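Local coordinates for protein HTP-2 (Caenorhabditis elegans, PDB 4TZM) that probably helps assemble the meiotic chromosome axis, its HORMA domain binding a closure motif of the partner protein HTP-3, at residues E123-K128 against A242-W247. Numbering follows the deposited sequence.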
loop_
_atom_site.group_PDB
_atom_site.type_symbol
_atom_site.label_atom_id
_atom_site.label_comp_id
_atom_site.label_asym_id
_atom_site.label_seq_id
_atom_site.Cartn_x
_atom_site.Cartn_y
_atom_site.Cartn_z
ATOM N N GLU A 123 12.488 -11.000 1.108
ATOM C CA GLU A 123 11.162 -10.736 0.554
ATOM C C GLU A 123 10.752 -9.280 0.784
ATOM O O GLU A 123 10.914 -8.753 1.885
ATOM C CB GLU A 123 10.124 -11.678 1.168
ATOM C CG GLU A 123 8.719 -11.511 0.614
ATOM C CD GLU A 123 7.819 -12.687 0.945
ATOM O OE1 GLU A 123 7.957 -13.753 0.302
ATOM O OE2 GLU A 123 6.971 -12.546 1.850
ATOM N N VAL A 124 10.228 -8.633 -0.255
ATOM C CA VAL A 124 9.799 -7.239 -0.158
ATOM C C VAL A 124 8.451 -6.994 -0.829
ATOM O O VAL A 124 8.243 -7.373 -1.980
ATOM C CB VAL A 124 10.830 -6.277 -0.794
ATOM C CG1 VAL A 124 10.277 -4.860 -0.848
ATOM C CG2 VAL A 124 12.140 -6.303 -0.028
ATOM N N PHE A 125 7.537 -6.362 -0.102
ATOM C CA PHE A 125 6.311 -5.844 -0.694
ATOM C C PHE A 125 6.356 -4.321 -0.682
ATOM O O PHE A 125 6.289 -3.704 0.381
ATOM C CB PHE A 125 5.082 -6.358 0.055
ATOM C CG PHE A 125 4.729 -7.778 -0.271
ATOM C CD1 PHE A 125 5.358 -8.830 0.378
ATOM C CD2 PHE A 125 3.771 -8.064 -1.233
ATOM C CE1 PHE A 125 5.034 -10.145 0.076
ATOM C CE2 PHE A 125 3.442 -9.375 -1.542
ATOM C CZ PHE A 125 4.074 -10.418 -0.885
ATOM N N SER A 126 6.479 -3.720 -1.863
ATOM C CA SER A 126 6.704 -2.280 -1.961
ATOM C C SER A 126 5.536 -1.538 -2.602
ATOM O O SER A 126 4.908 -2.030 -3.542
ATOM C CB SER A 126 7.983 -1.999 -2.751
ATOM O OG SER A 126 7.893 -2.509 -4.068
ATOM N N MET A 127 5.249 -0.353 -2.076
ATOM C CA MET A 127 4.244 0.525 -2.660
ATOM C C MET A 127 4.864 1.893 -2.954
ATOM O O MET A 127 5.132 2.673 -2.040
ATOM C CB MET A 127 3.033 0.661 -1.729
ATOM C CG MET A 127 1.817 1.312 -2.382
ATOM S SD MET A 127 0.318 1.254 -1.369
ATOM C CE MET A 127 0.312 -0.459 -0.852
ATOM N N LYS A 128 5.100 2.169 -4.234
ATOM C CA LYS A 128 5.749 3.410 -4.650
ATOM C C LYS A 128 4.727 4.411 -5.167
ATOM O O LYS A 128 3.766 4.038 -5.837
ATOM C CB LYS A 128 6.803 3.134 -5.723
ATOM C CG LYS A 128 7.933 2.224 -5.265
ATOM C CD LYS A 128 8.840 1.836 -6.422
ATOM C CE LYS A 128 9.979 0.943 -5.956
ATOM N NZ LYS A 128 10.886 0.542 -7.069
ATOM N N ALA A 242 -0.121 4.884 -7.205
ATOM C CA ALA A 242 0.704 3.956 -6.449
ATOM C C ALA A 242 1.039 2.720 -7.286
ATOM O O ALA A 242 0.224 2.270 -8.096
ATOM C CB ALA A 242 0.003 3.553 -5.165
ATOM N N HIS A 243 2.242 2.184 -7.100
ATOM C CA HIS A 243 2.647 0.959 -7.780
ATOM C C HIS A 243 3.079 -0.097 -6.764
ATOM O O HIS A 243 4.016 0.121 -5.992
ATOM C CB HIS A 243 3.778 1.236 -8.766
ATOM C CG HIS A 243 4.143 0.054 -9.608
ATOM N ND1 HIS A 243 5.371 -0.564 -9.526
ATOM C CD2 HIS A 243 3.439 -0.626 -10.543
ATOM C CE1 HIS A 243 5.411 -1.573 -10.382
ATOM N NE2 HIS A 243 4.251 -1.631 -11.008
ATOM N N MET A 244 2.386 -1.233 -6.770
ATOM C CA MET A 244 2.642 -2.324 -5.831
ATOM C C MET A 244 3.484 -3.422 -6.491
ATOM O O MET A 244 3.169 -3.892 -7.589
ATOM C CB MET A 244 1.315 -2.891 -5.308
ATOM C CG MET A 244 1.440 -3.863 -4.136
ATOM S SD MET A 244 1.991 -3.095 -2.595
ATOM C CE MET A 244 2.072 -4.516 -1.504
ATOM N N GLN A 245 4.560 -3.817 -5.820
ATOM C CA GLN A 245 5.499 -4.789 -6.368
ATOM C C GLN A 245 5.917 -5.796 -5.307
ATOM O O GLN A 245 5.839 -5.518 -4.112
ATOM C CB GLN A 245 6.736 -4.080 -6.925
ATOM C CG GLN A 245 6.864 -4.119 -8.435
ATOM C CD GLN A 245 7.908 -3.149 -8.959
ATOM O OE1 GLN A 245 8.378 -2.274 -8.233
ATOM N NE2 GLN A 245 8.272 -3.298 -10.229
ATOM N N CYS A 246 6.358 -6.971 -5.744
ATOM C CA CYS A 246 6.853 -7.980 -4.819
ATOM C C CYS A 246 8.141 -8.601 -5.335
ATOM O O CYS A 246 8.175 -9.164 -6.428
ATOM C CB CYS A 246 5.805 -9.071 -4.582
ATOM S SG CYS A 246 6.354 -10.439 -3.521
ATOM N N TRP A 247 9.202 -8.460 -4.550
ATOM C CA TRP A 247 10.426 -9.221 -4.753
ATOM C C TRP A 247 10.435 -10.338 -3.721
ATOM O O TRP A 247 10.040 -10.121 -2.575
ATOM C CB TRP A 247 11.666 -8.339 -4.603
ATOM C CG TRP A 247 11.894 -7.392 -5.739
ATOM C CD1 TRP A 247 12.472 -7.680 -6.941
ATOM C CD2 TRP A 247 11.569 -5.997 -5.775
ATOM N NE1 TRP A 247 12.519 -6.554 -7.726
ATOM C CE2 TRP A 247 11.971 -5.507 -7.033
ATOM C CE3 TRP A 247 10.974 -5.116 -4.867
ATOM C CZ2 TRP A 247 11.796 -4.174 -7.406
ATOM C CZ3 TRP A 247 10.801 -3.792 -5.238
ATOM C CH2 TRP A 247 11.211 -3.335 -6.496
#
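Six backbone hydrogen bonds join the antiparallel strands, reciprocal at V124–W247, S126–Q245 and K128–H243. The straightest runs from V124 N to W247 O (N-H...O 173°, 2.8 Å), although the donor sits above that carbonyl's plane. S126 N to Q245 O and its return bond instead lie in their carbonyl planes. CA-H...O contacts fill the intervals, as from M244 CA to S126 O (3.2 Å).

On the helix-facing side, C246 SG, anti to its backbone N (chi1 176°), rests over one F125 ring face, 3.8 Å from the ring centroid and 23° off the ring normal. M244, bent at chi2, brings CE to the ring's edge and presents SD to M127 CE at 3.6 Å. An alanine at F125 removes the ring that C246 SG and M244 CE pack against, and would probably loosen the packing toward V53 of helix 35-56. On the other face W247 lies alongside V124, its CZ3 3.4 Å from S126 OG, a buried hydroxyl with no partner in the model; extended K128 reaches the indole edge in plane (NZ–CH2 3.9 Å).

Strand 105-113 flanks 123-128 and strand 228-235 flanks 242-247, placing this pairing centrally in the antiparallel sheet, backed by helix 35-56, of the Mad2-like HORMA fold.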